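Local coordinates for protein putative oxidoreductase molybdopterin-binding subunit (Sulfolobus tokodaii, PDB 4ZOH) that probably serves as the molybdopterin-binding subunit of an aldehyde oxidase/xanthine dehydrogenase-type oxidoreductase, carrying a pterin cytosine dinucleotide cofactor, at residues K8-L13 with I465-G470; P67-E72 with Q78-V83; T73-Q78 with L283-P288. All coordinates share one frame; numbering follows the deposited sequence.

Interaction 1. Residues K8-L13 with I465-G470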
ATOM      1  N   LYS A   8     -14.113  27.139   3.397  1.00 24.64           N
ATOM      2  CA  LYS A   8     -13.284  26.322   4.310  1.00 27.37           C
ATOM      3  C   LYS A   8     -12.636  25.130   3.523  1.00 24.36           C
ATOM      4  O   LYS A   8     -13.174  24.701   2.504  1.00 24.09           O
ATOM      5  CB  LYS A   8     -14.080  25.813   5.512  1.00 30.90           C
ATOM      6  CG  LYS A   8     -14.582  26.928   6.456  1.00 32.71           C
ATOM      7  CD  LYS A   8     -15.550  26.395   7.495  1.00 33.68           C
ATOM      8  CE  LYS A   8     -16.860  25.828   6.948  1.00 39.50           C
ATOM      9  NZ  LYS A   8     -17.907  26.826   6.532  1.00 41.92           N
ATOM     10  N   ARG A   9     -11.548  24.565   4.040  1.00 23.20           N
ATOM     11  CA  ARG A   9     -10.673  23.633   3.228  1.00 20.95           C
ATOM     12  C   ARG A   9     -11.343  22.298   3.056  1.00 21.35           C
ATOM     13  O   ARG A   9     -11.789  21.614   4.054  1.00 22.33           O
ATOM     14  CB  ARG A   9      -9.279  23.464   3.855  1.00 18.85           C
ATOM     15  CG  ARG A   9      -8.437  24.738   3.749  1.00 18.44           C
ATOM     16  CD  ARG A   9      -6.931  24.450   3.711  1.00 17.44           C
ATOM     17  NE  ARG A   9      -6.544  23.312   4.591  1.00 17.40           N
ATOM     18  CZ  ARG A   9      -5.411  22.635   4.519  1.00 19.47           C
ATOM     19  NH1 ARG A   9      -4.422  23.049   3.663  1.00 20.09           N
ATOM     20  NH2 ARG A   9      -5.214  21.585   5.342  1.00 18.06           N
ATOM     21  N   ILE A  10     -11.468  21.933   1.794  1.00 20.56           N
ATOM     22  CA  ILE A  10     -11.811  20.549   1.450  1.00 22.60           C
ATOM     23  C   ILE A  10     -10.711  19.555   1.940  1.00 22.32           C
ATOM     24  O   ILE A  10     -10.962  18.373   2.058  1.00 21.69           O
ATOM     25  CB  ILE A  10     -12.099  20.355  -0.069  1.00 21.13           C
ATOM     26  CG1 ILE A  10     -10.804  20.414  -0.919  1.00 23.37           C
ATOM     27  CG2 ILE A  10     -13.162  21.339  -0.550  1.00 23.94           C
ATOM     28  CD1 ILE A  10     -11.052  20.327  -2.436  1.00 20.11           C
ATOM     29  N   GLU A  11      -9.494  20.036   2.159  1.00 22.30           N
ATOM     30  CA  GLU A  11      -8.381  19.139   2.555  1.00 22.89           C
ATOM     31  C   GLU A  11      -8.513  18.703   4.018  1.00 24.86           C
ATOM     32  O   GLU A  11      -7.876  17.704   4.370  1.00 22.05           O
ATOM     33  CB  GLU A  11      -6.977  19.806   2.357  1.00 22.43           C
ATOM     34  CG  GLU A  11      -6.631  20.255   0.916  1.00 20.22           C
ATOM     35  CD  GLU A  11      -7.111  21.649   0.518  1.00 23.49           C
ATOM     36  OE1 GLU A  11      -8.132  22.157   1.085  1.00 18.74           O
ATOM     37  OE2 GLU A  11      -6.505  22.229  -0.448  1.00 22.20           O
ATOM     38  N   ASP A  12      -9.299  19.427   4.859  1.00 20.08           N
ATOM     39  CA  ASP A  12      -9.148  19.251   6.325  1.00 21.42           C
ATOM     40  C   ASP A  12      -9.609  17.919   6.879  1.00 20.75           C
ATOM     41  O   ASP A  12      -8.953  17.365   7.806  1.00 21.03           O
ATOM     42  CB  ASP A  12      -9.792  20.401   7.107  1.00 22.26           C
ATOM     43  CG  ASP A  12      -9.046  21.686   6.944  1.00 24.18           C
ATOM     44  OD1 ASP A  12      -7.915  21.630   6.402  1.00 23.24           O
ATOM     45  OD2 ASP A  12      -9.561  22.748   7.370  1.00 24.63           O
ATOM     46  N   LEU A  13     -10.664  17.358   6.275  1.00 19.98           N
ATOM     47  CA  LEU A  13     -11.348  16.219   6.913  1.00 24.39           C
ATOM     48  C   LEU A  13     -10.428  15.025   7.161  1.00 24.88           C
ATOM     49  O   LEU A  13     -10.388  14.488   8.281  1.00 22.12           O
ATOM     50  CB  LEU A  13     -12.638  15.786   6.168  1.00 24.22           C
ATOM     51  CG  LEU A  13     -13.397  14.596   6.824  1.00 26.14           C
ATOM     52  CD1 LEU A  13     -13.877  14.972   8.224  1.00 22.89           C
ATOM     53  CD2 LEU A  13     -14.598  14.089   6.007  1.00 24.29           C
ATOM     54  N   ILE A 465     -16.748  18.684  -7.162  1.00 22.55           N
ATOM     55  CA  ILE A 465     -15.451  18.787  -7.796  1.00 24.10           C
ATOM     56  C   ILE A 465     -14.424  18.190  -6.816  1.00 24.90           C
ATOM     57  O   ILE A 465     -13.956  18.870  -5.902  1.00 25.80           O
ATOM     58  CB  ILE A 465     -15.011  20.255  -8.098  1.00 22.11           C
ATOM     59  CG1 ILE A 465     -16.112  21.145  -8.819  1.00 21.13           C
ATOM     60  CG2 ILE A 465     -13.627  20.287  -8.784  1.00 19.80           C
ATOM     61  CD1 ILE A 465     -16.635  20.578 -10.143  1.00 21.64           C
ATOM     62  N   GLU A 466     -14.124  16.916  -6.993  1.00 23.27           N
ATOM     63  CA  GLU A 466     -13.009  16.291  -6.327  1.00 22.52           C
ATOM     64  C   GLU A 466     -11.687  16.814  -6.967  1.00 22.10           C
ATOM     65  O   GLU A 466     -11.578  16.869  -8.180  1.00 18.22           O
ATOM     66  CB  GLU A 466     -13.065  14.769  -6.490  1.00 22.88           C
ATOM     67  CG  GLU A 466     -11.966  14.112  -5.585  1.00 24.96           C
ATOM     68  CD  GLU A 466     -11.729  12.598  -5.766  1.00 25.82           C
ATOM     69  OE1 GLU A 466     -12.360  11.904  -6.626  1.00 23.05           O
ATOM     70  OE2 GLU A 466     -10.881  12.082  -4.984  1.00 31.13           O
ATOM     71  N   VAL A 467     -10.716  17.185  -6.144  1.00 17.64           N
ATOM     72  CA  VAL A 467      -9.470  17.677  -6.658  1.00 20.14           C
ATOM     73  C   VAL A 467      -8.336  16.740  -6.219  1.00 22.69           C
ATOM     74  O   VAL A 467      -8.180  16.469  -4.993  1.00 22.37           O
ATOM     75  CB  VAL A 467      -9.181  19.098  -6.148  1.00 20.46           C
ATOM     76  CG1 VAL A 467      -7.870  19.652  -6.752  1.00 17.56           C
ATOM     77  CG2 VAL A 467     -10.351  20.024  -6.513  1.00 20.92           C
ATOM     78  N   ARG A 468      -7.554  16.263  -7.214  1.00 21.48           N
ATOM     79  CA  ARG A 468      -6.443  15.300  -6.999  1.00 18.59           C
ATOM     80  C   ARG A 468      -5.147  15.852  -7.567  1.00 19.40           C
ATOM     81  O   ARG A 468      -5.175  16.729  -8.429  1.00 19.84           O
ATOM     82  CB  ARG A 468      -6.817  13.977  -7.687  1.00 19.67           C
ATOM     83  CG  ARG A 468      -8.008  13.290  -7.020  1.00 20.90           C
ATOM     84  CD  ARG A 468      -7.543  12.559  -5.765  1.00 22.49           C
ATOM     85  NE  ARG A 468      -6.744  11.387  -6.171  1.00 25.21           N
ATOM     86  CZ  ARG A 468      -5.442  11.183  -5.938  1.00 26.40           C
ATOM     87  NH1 ARG A 468      -4.747  12.097  -5.291  1.00 24.47           N
ATOM     88  NH2 ARG A 468      -4.832  10.074  -6.429  1.00 27.25           N
ATOM     89  N   TRP A 469      -4.003  15.367  -7.090  1.00 20.50           N
ATOM     90  CA  TRP A 469      -2.686  15.770  -7.590  1.00 21.17           C
ATOM     91  C   TRP A 469      -1.646  14.741  -7.118  1.00 22.05           C
ATOM     92  O   TRP A 469      -1.987  13.934  -6.243  1.00 17.79           O
ATOM     93  CB  TRP A 469      -2.281  17.156  -7.006  1.00 20.15           C
ATOM     94  CG  TRP A 469      -2.053  17.263  -5.495  1.00 20.68           C
ATOM     95  CD1 TRP A 469      -0.858  17.171  -4.870  1.00 22.29           C
ATOM     96  CD2 TRP A 469      -3.022  17.531  -4.460  1.00 20.12           C
ATOM     97  NE1 TRP A 469      -1.000  17.338  -3.522  1.00 20.83           N
ATOM     98  CE2 TRP A 469      -2.328  17.544  -3.240  1.00 20.35           C
ATOM     99  CE3 TRP A 469      -4.418  17.694  -4.445  1.00 21.87           C
ATOM    100  CZ2 TRP A 469      -2.948  17.780  -1.992  1.00 19.39           C
ATOM    101  CZ3 TRP A 469      -5.072  17.918  -3.180  1.00 23.65           C
ATOM    102  CH2 TRP A 469      -4.304  17.962  -1.966  1.00 20.93           C
ATOM    103  N   GLY A 470      -0.402  14.819  -7.645  1.00 19.10           N
ATOM    104  CA  GLY A 470       0.718  14.153  -6.999  1.00 20.75           C
ATOM    105  C   GLY A 470       0.946  12.693  -7.394  1.00 19.92           C
ATOM    106  O   GLY A 470       1.681  12.006  -6.729  1.00 24.28           O
TER
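Ile10 and Val467 are the closest backbone pair, their CA atoms 8.9 Å apart, where a type I beta turn from Arg9 to Asp12 faces strand 465-468, an outermost strand of its mixed sheet within this chain. At that spacing no hydrogen bond links the segments, and side chains alone bridge them. Ile10 CD1 reaches Val467 CG2 at 4.1 Å, the two side chains crossing at about a right angle. With Ile10 CG1 set between the backbone N and the carbonyl carbon (chi1 73°) and the chain extended beyond it, the methyl is carried out toward the strand. Beside this pair, Glu11 CG lies 4.4 Å from Trp469 CH2, approaching the indole obliquely. The Glu11 carboxylate is engaged by Thr448 OG1 of helix 446-458, whose Ala447 also packs on Glu11, Val467 and Trp469; the helix thus joins turn and strand. The Glu11 side chain is about 7 Å from the bound pterin cytosine dinucleotide, near the cofactor without touching it. Within the turn, Arg9 NE and NH2 both meet Asp12 OD1, side-on; Arg9 NH2 also bonds the backbone of another protein's chain. Glu11 CB covers one guanidinium face, 3.8 Å above its centre.

Interaction 2. Residues P67-E72 with Q78-V83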
ATOM      1  N   PRO A  67      25.755  12.323  -6.553  1.00 33.85           N
ATOM      2  CA  PRO A  67      25.117  12.729  -5.256  1.00 32.23           C
ATOM      3  C   PRO A  67      25.770  12.204  -3.994  1.00 27.98           C
ATOM      4  O   PRO A  67      25.725  12.888  -2.928  1.00 32.60           O
ATOM      5  CB  PRO A  67      23.695  12.134  -5.351  1.00 30.65           C
ATOM      6  CG  PRO A  67      23.715  11.175  -6.523  1.00 33.11           C
ATOM      7  CD  PRO A  67      24.776  11.751  -7.481  1.00 27.10           C
ATOM      8  N   ILE A  68      26.344  10.999  -4.061  1.00 25.42           N
ATOM      9  CA  ILE A  68      26.984  10.400  -2.861  1.00 23.46           C
ATOM     10  C   ILE A  68      28.531  10.553  -2.986  1.00 28.49           C
ATOM     11  O   ILE A  68      29.057  10.370  -4.080  1.00 30.23           O
ATOM     12  CB  ILE A  68      26.598   8.939  -2.664  1.00 23.25           C
ATOM     13  CG1 ILE A  68      25.052   8.744  -2.680  1.00 24.49           C
ATOM     14  CG2 ILE A  68      27.214   8.372  -1.342  1.00 21.58           C
ATOM     15  CD1 ILE A  68      24.253   9.409  -1.477  1.00 19.75           C
ATOM     16  N   ALA A  69      29.244  10.909  -1.903  1.00 30.90           N
ATOM     17  CA  ALA A  69      30.680  11.067  -2.006  1.00 29.38           C
ATOM     18  C   ALA A  69      31.251   9.673  -2.085  1.00 32.98           C
ATOM     19  O   ALA A  69      30.778   8.757  -1.344  1.00 30.63           O
ATOM     20  CB  ALA A  69      31.248  11.788  -0.830  1.00 26.92           C
ATOM     21  N   THR A  70      32.241   9.521  -2.987  1.00 32.22           N
ATOM     22  CA  THR A  70      33.023   8.238  -3.191  1.00 32.36           C
ATOM     23  C   THR A  70      34.469   8.310  -2.710  1.00 30.83           C
ATOM     24  O   THR A  70      34.849   7.524  -1.864  1.00 32.94           O
ATOM     25  CB  THR A  70      33.036   7.811  -4.654  1.00 34.48           C
ATOM     26  OG1 THR A  70      33.478   8.916  -5.429  1.00 36.80           O
ATOM     27  CG2 THR A  70      31.659   7.445  -5.129  1.00 31.52           C
ATOM     28  N   LYS A  71      35.250   9.284  -3.202  1.00 38.75           N
ATOM     29  CA  LYS A  71      36.650   9.573  -2.707  1.00 38.45           C
ATOM     30  C   LYS A  71      36.792  10.764  -1.780  1.00 39.17           C
ATOM     31  O   LYS A  71      37.734  10.814  -0.943  1.00 38.16           O
ATOM     32  CB  LYS A  71      37.604   9.900  -3.848  1.00 42.80           C
ATOM     33  CG  LYS A  71      37.169   9.525  -5.231  1.00 50.66           C
ATOM     34  CD  LYS A  71      37.713   8.170  -5.597  1.00 59.01           C
ATOM     35  CE  LYS A  71      37.777   8.076  -7.115  1.00 65.68           C
ATOM     36  NZ  LYS A  71      37.727   6.630  -7.445  1.00 76.53           N
ATOM     37  N   GLU A  72      35.896  11.750  -1.942  1.00 35.44           N
ATOM     38  CA  GLU A  72      36.081  13.012  -1.251  1.00 31.16           C
ATOM     39  C   GLU A  72      34.739  13.615  -0.783  1.00 29.85           C
ATOM     40  O   GLU A  72      33.865  13.945  -1.619  1.00 24.09           O
ATOM     41  CB  GLU A  72      36.834  13.987  -2.163  1.00 31.63           C
ATOM     42  CG  GLU A  72      37.420  15.239  -1.456  1.00 35.03           C
ATOM     43  CD  GLU A  72      38.080  16.190  -2.470  1.00 37.29           C
ATOM     44  OE1 GLU A  72      38.565  15.701  -3.523  1.00 40.25           O
ATOM     45  OE2 GLU A  72      38.081  17.435  -2.253  1.00 36.19           O
ATOM     46  N   GLN A  78      27.274  15.095   4.792  1.00 21.83           N
ATOM     47  CA  GLN A  78      27.200  14.489   3.464  1.00 21.49           C
ATOM     48  C   GLN A  78      27.079  12.967   3.579  1.00 21.46           C
ATOM     49  O   GLN A  78      27.776  12.353   4.379  1.00 23.02           O
ATOM     50  CB  GLN A  78      28.347  14.855   2.552  1.00 23.29           C
ATOM     51  CG  GLN A  78      28.064  14.535   1.055  1.00 22.87           C
ATOM     52  CD  GLN A  78      29.282  14.882   0.223  1.00 25.45           C
ATOM     53  OE1 GLN A  78      30.344  15.023   0.793  1.00 29.09           O
ATOM     54  NE2 GLN A  78      29.128  15.095  -1.087  1.00 21.67           N
ATOM     55  N   PRO A  79      26.143  12.377   2.821  1.00 22.56           N
ATOM     56  CA  PRO A  79      26.143  10.903   2.743  1.00 22.79           C
ATOM     57  C   PRO A  79      27.447  10.312   2.105  1.00 23.59           C
ATOM     58  O   PRO A  79      27.904  10.731   0.985  1.00 22.96           O
ATOM     59  CB  PRO A  79      24.911  10.588   1.856  1.00 22.46           C
ATOM     60  CG  PRO A  79      24.113  11.836   1.785  1.00 25.57           C
ATOM     61  CD  PRO A  79      25.090  12.990   1.967  1.00 20.57           C
ATOM     62  N   ILE A  80      28.017   9.377   2.842  1.00 23.56           N
ATOM     63  CA  ILE A  80      29.246   8.695   2.417  1.00 28.44           C
ATOM     64  C   ILE A  80      29.084   7.171   2.300  1.00 28.45           C
ATOM     65  O   ILE A  80      29.932   6.490   1.697  1.00 29.60           O
ATOM     66  CB  ILE A  80      30.466   9.111   3.311  1.00 26.13           C
ATOM     67  CG1 ILE A  80      30.216   8.789   4.775  1.00 27.84           C
ATOM     68  CG2 ILE A  80      30.729  10.587   3.065  1.00 27.60           C
ATOM     69  CD1 ILE A  80      31.443   8.940   5.681  1.00 30.61           C
ATOM     70  N   ALA A  81      27.976   6.654   2.830  1.00 26.80           N
ATOM     71  CA  ALA A  81      27.669   5.223   2.793  1.00 29.04           C
ATOM     72  C   ALA A  81      26.165   5.030   3.019  1.00 31.07           C
ATOM     73  O   ALA A  81      25.501   5.928   3.608  1.00 30.83           O
ATOM     74  CB  ALA A  81      28.445   4.497   3.902  1.00 24.03           C
ATOM     75  N   ILE A  82      25.643   3.871   2.602  1.00 29.03           N
ATOM     76  CA  ILE A  82      24.198   3.544   2.735  1.00 28.28           C
ATOM     77  C   ILE A  82      24.088   2.174   3.395  1.00 29.01           C
ATOM     78  O   ILE A  82      24.726   1.224   2.910  1.00 27.09           O
ATOM     79  CB  ILE A  82      23.448   3.478   1.399  1.00 28.22           C
ATOM     80  CG1 ILE A  82      23.761   4.642   0.477  1.00 30.40           C
ATOM     81  CG2 ILE A  82      21.952   3.373   1.671  1.00 29.88           C
ATOM     82  CD1 ILE A  82      24.744   4.340  -0.622  1.00 29.77           C
ATOM     83  N   VAL A  83      23.346   2.065   4.509  1.00 25.03           N
ATOM     84  CA  VAL A  83      23.124   0.793   5.078  1.00 22.53           C
ATOM     85  C   VAL A  83      21.674   0.383   4.815  1.00 28.49           C
ATOM     86  O   VAL A  83      20.765   1.275   4.727  1.00 22.03           O
ATOM     87  CB  VAL A  83      23.473   0.692   6.550  1.00 21.99           C
ATOM     88  CG1 VAL A  83      24.919   1.225   6.823  1.00 25.92           C
ATOM     89  CG2 VAL A  83      22.460   1.357   7.474  1.00 21.32           C
TER
HETATM   90  O   HOH W   1      26.345  15.350  -1.674  1.00 25.21           O
HETATM   91  O   HOH W   2      31.144   6.237  -0.429  1.00 31.90           O
HETATM   92  O   HOH W   3      31.725  15.628  -2.204  1.00 25.16           O
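Gln78 NE2 donates to two waters, each 2.9 Å away, that link it to Pro67 O and Glu72 O, in the a/b hammerhead region where loop 67-72 lies against the start of strand 79-85. One water in turn donates to Pro67 O and the other to Glu72 O, so a single amide nitrogen serves both ends of the loop. Gln78 reaches this position with CG anti to the backbone N (chi1 -164°) and the chain extended beyond, which also lays its amide along the methyl of Ala69; Gln78 OE1 is taken by Thr73 OG1 and Thr74 N. The direct link is Ala69 N to Pro79 O at 3.2 Å, with an N-H...O angle of 162°. Around that bond Ile68 uses two branches: CG2 sits 3.4 Å from Pro79 O, while CD1 meets Pro79 CB at 3.6 Å, the side chains crossing at about a right angle. An alanine at Ile68 would remove both branches and would probably open a gap between the Pro79 ring and Ala227 of helix 223-235, which Ile68 also touches. Farther on, a classic beta bulge sets Ile80 and Ala81 together opposite Val37 of strand 32-38, and Ile80 CG2 lies 4.1 Å from Ala69 CB.

Interaction 3. Residues T73-Q78 with L283-P288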
ATOM      1  N   THR A  73      34.620  13.753   0.537  1.00 30.51           N
ATOM      2  CA  THR A  73      33.477  14.394   1.150  1.00 32.23           C
ATOM      3  C   THR A  73      33.741  15.880   1.434  1.00 33.01           C
ATOM      4  O   THR A  73      34.801  16.205   1.992  1.00 36.49           O
ATOM      5  CB  THR A  73      33.024  13.675   2.427  1.00 29.26           C
ATOM      6  OG1 THR A  73      31.865  14.363   2.942  1.00 29.47           O
ATOM      7  CG2 THR A  73      34.099  13.631   3.475  1.00 24.27           C
ATOM      8  N   THR A  74      32.751  16.731   1.101  1.00 29.35           N
ATOM      9  CA  THR A  74      32.808  18.169   1.180  1.00 25.72           C
ATOM     10  C   THR A  74      31.952  18.934   2.223  1.00 31.23           C
ATOM     11  O   THR A  74      31.918  20.182   2.154  1.00 27.33           O
ATOM     12  CB  THR A  74      32.545  18.785  -0.167  1.00 26.72           C
ATOM     13  OG1 THR A  74      31.348  18.220  -0.715  1.00 27.35           O
ATOM     14  CG2 THR A  74      33.729  18.505  -1.143  1.00 25.98           C
ATOM     15  N   TYR A  75      31.307  18.233   3.179  1.00 27.74           N
ATOM     16  CA  TYR A  75      30.552  18.883   4.283  1.00 26.65           C
ATOM     17  C   TYR A  75      30.168  17.867   5.302  1.00 25.53           C
ATOM     18  O   TYR A  75      29.832  16.726   4.936  1.00 28.29           O
ATOM     19  CB  TYR A  75      29.290  19.660   3.765  1.00 25.45           C
ATOM     20  CG  TYR A  75      28.248  18.891   2.985  1.00 25.32           C
ATOM     21  CD1 TYR A  75      27.067  18.440   3.610  1.00 25.80           C
ATOM     22  CD2 TYR A  75      28.431  18.569   1.631  1.00 26.79           C
ATOM     23  CE1 TYR A  75      26.097  17.745   2.905  1.00 23.78           C
ATOM     24  CE2 TYR A  75      27.468  17.867   0.922  1.00 24.47           C
ATOM     25  CZ  TYR A  75      26.273  17.464   1.581  1.00 26.56           C
ATOM     26  OH  TYR A  75      25.277  16.781   0.882  1.00 25.58           O
ATOM     27  N   VAL A  76      30.259  18.231   6.575  1.00 24.27           N
ATOM     28  CA  VAL A  76      29.607  17.476   7.646  1.00 24.98           C
ATOM     29  C   VAL A  76      28.116  17.291   7.260  1.00 27.87           C
ATOM     30  O   VAL A  76      27.450  18.254   6.770  1.00 26.87           O
ATOM     31  CB  VAL A  76      29.740  18.187   8.958  1.00 24.75           C
ATOM     32  CG1 VAL A  76      29.191  17.366  10.146  1.00 22.79           C
ATOM     33  CG2 VAL A  76      31.214  18.514   9.163  1.00 27.48           C
ATOM     34  N   GLY A  77      27.664  16.034   7.343  1.00 26.47           N
ATOM     35  CA  GLY A  77      26.296  15.655   6.979  1.00 24.30           C
ATOM     36  C   GLY A  77      26.186  15.046   5.588  1.00 27.29           C
ATOM     37  O   GLY A  77      25.085  14.565   5.217  1.00 23.50           O
ATOM     38  N   GLN A  78      27.274  15.095   4.792  1.00 21.83           N
ATOM     39  CA  GLN A  78      27.200  14.489   3.464  1.00 21.49           C
ATOM     40  C   GLN A  78      27.079  12.967   3.579  1.00 21.46           C
ATOM     41  O   GLN A  78      27.776  12.353   4.379  1.00 23.02           O
ATOM     42  CB  GLN A  78      28.347  14.855   2.552  1.00 23.29           C
ATOM     43  CG  GLN A  78      28.064  14.535   1.055  1.00 22.87           C
ATOM     44  CD  GLN A  78      29.282  14.882   0.223  1.00 25.45           C
ATOM     45  OE1 GLN A  78      30.344  15.023   0.793  1.00 29.09           O
ATOM     46  NE2 GLN A  78      29.128  15.095  -1.087  1.00 21.67           N
ATOM     47  N   LEU A 283      26.782  29.376  -1.106  1.00 23.64           N
ATOM     48  CA  LEU A 283      26.174  28.145  -1.637  1.00 22.52           C
ATOM     49  C   LEU A 283      26.418  26.881  -0.875  1.00 21.97           C
ATOM     50  O   LEU A 283      25.763  25.856  -1.163  1.00 24.70           O
ATOM     51  CB  LEU A 283      26.590  27.910  -3.051  1.00 23.41           C
ATOM     52  CG  LEU A 283      26.205  28.974  -4.047  1.00 24.89           C
ATOM     53  CD1 LEU A 283      26.647  28.566  -5.441  1.00 23.59           C
ATOM     54  CD2 LEU A 283      24.721  29.338  -4.047  1.00 23.41           C
ATOM     55  N   GLY A 284      27.331  26.921   0.099  1.00 21.73           N
ATOM     56  CA  GLY A 284      27.831  25.696   0.754  1.00 26.03           C
ATOM     57  C   GLY A 284      28.428  24.744  -0.333  1.00 29.65           C
ATOM     58  O   GLY A 284      28.849  25.205  -1.370  1.00 28.05           O
ATOM     59  N   ALA A 285      28.435  23.428  -0.107  1.00 32.32           N
ATOM     60  CA  ALA A 285      29.208  22.455  -0.967  1.00 28.62           C
ATOM     61  C   ALA A 285      28.692  22.293  -2.389  1.00 28.75           C
ATOM     62  O   ALA A 285      27.518  22.607  -2.692  1.00 30.22           O
ATOM     63  CB  ALA A 285      29.357  21.096  -0.266  1.00 28.52           C
ATOM     64  N   PRO A 286      29.584  21.904  -3.329  1.00 29.70           N
ATOM     65  CA  PRO A 286      29.049  21.825  -4.682  1.00 31.10           C
ATOM     66  C   PRO A 286      28.118  20.578  -4.895  1.00 34.94           C
ATOM     67  O   PRO A 286      28.583  19.579  -5.315  1.00 44.78           O
ATOM     68  CB  PRO A 286      30.308  21.722  -5.576  1.00 32.77           C
ATOM     69  CG  PRO A 286      31.425  21.334  -4.634  1.00 31.42           C
ATOM     70  CD  PRO A 286      31.033  21.620  -3.237  1.00 27.84           C
ATOM     71  N   TYR A 287      26.825  20.659  -4.628  1.00 35.05           N
ATOM     72  CA  TYR A 287      25.910  19.625  -5.043  1.00 29.83           C
ATOM     73  C   TYR A 287      25.167  20.263  -6.174  1.00 27.55           C
ATOM     74  O   TYR A 287      24.538  21.288  -5.975  1.00 30.27           O
ATOM     75  CB  TYR A 287      25.028  19.163  -3.864  1.00 30.88           C
ATOM     76  CG  TYR A 287      23.860  18.231  -4.247  1.00 29.12           C
ATOM     77  CD1 TYR A 287      24.091  17.069  -5.005  1.00 28.25           C
ATOM     78  CD2 TYR A 287      22.533  18.483  -3.778  1.00 26.06           C
ATOM     79  CE1 TYR A 287      23.059  16.187  -5.312  1.00 28.67           C
ATOM     80  CE2 TYR A 287      21.481  17.627  -4.100  1.00 23.11           C
ATOM     81  CZ  TYR A 287      21.752  16.468  -4.862  1.00 26.40           C
ATOM     82  OH  TYR A 287      20.792  15.571  -5.213  1.00 23.20           O
ATOM     83  N   PRO A 288      25.233  19.695  -7.388  1.00 24.02           N
ATOM     84  CA  PRO A 288      24.630  20.435  -8.478  1.00 26.26           C
ATOM     85  C   PRO A 288      23.130  20.830  -8.320  1.00 30.28           C
ATOM     86  O   PRO A 288      22.749  21.969  -8.710  1.00 29.03           O
ATOM     87  CB  PRO A 288      24.839  19.499  -9.702  1.00 26.50           C
ATOM     88  CG  PRO A 288      26.129  18.785  -9.339  1.00 26.00           C
ATOM     89  CD  PRO A 288      25.904  18.472  -7.874  1.00 26.79           C
TER
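A type II beta turn from Tyr75 to Gln78, in the loop between strands 72-73 and 79-85 of the a/b hammerhead region, rests through Tyr75 on Ala285, in the loop that leads from strand 272-282 into helix 288-304 of the molybdopterin cofactor-binding family region. The evidence for the contact centres on one methyl: Ala285 CB points into the angle between Thr74 and Tyr75, lying 3.3 Å from Tyr75 CD2 and 3.5 Å from Thr74 OG1. It comes to the ring obliquely. Tyr75 CG stands between the backbone N and the carbonyl carbon (chi1 58°), which folds the ring back over its own turn. Gln78 CB accordingly lies 3.4 Å above the ring plane and over its centre, so the turn braces the very ring that meets Ala285. The turn is closed by Gln78 N donating to Tyr75 O at 3.0 Å, and Gly77 takes a positive phi of 100° that suits glycine. No hydrogen bond crosses between the two segments; several backbone carbonyls are bonded by neighbours instead. Thr74 O accepts from Asn324 ND2, and Gly284 O from His322 ND1. On the Ala285 side, an inverse gamma turn is built round Pro286, its closing bond from Tyr287 N to Ala285 O weak, and Tyr287 occupies the N-cap position of helix 288-304. The 73-78 loop is also held by the amide oxygen of the buried Gln78, which has two donors. Gln78 OE1 accepts from Thr73 OG1 at 2.7 Å, in the carbonyl plane, and from Thr74 N at 3.0 Å, the latter donor tilted 25° from that plane.

How the interactions relate
Interactions 2 and 3 form one buried region, their centres 11 Å apart, joined through the shared Gln78 and by packing of Ile80 CG2 on Thr73 CB and of Pro67 CA on Tyr287 CE1. The Gln78 amide is divided between them: its nitrogen serves the waters of interaction 2, its oxygen the 73-78 loop. Interaction 2 combines a backbone bond and waters with apolar packing, whereas the segments of interaction 3 meet by van der Waals contact without a hydrogen bond between them. Interaction 1 stands apart, on the opposite side of the chain's centre from interaction 3. Only partly buried, it has the sparsest contact; another protein's chain adjoins its 8-13 segment, and the second copy of this protein forms salt bridges with Glu466 and Arg468.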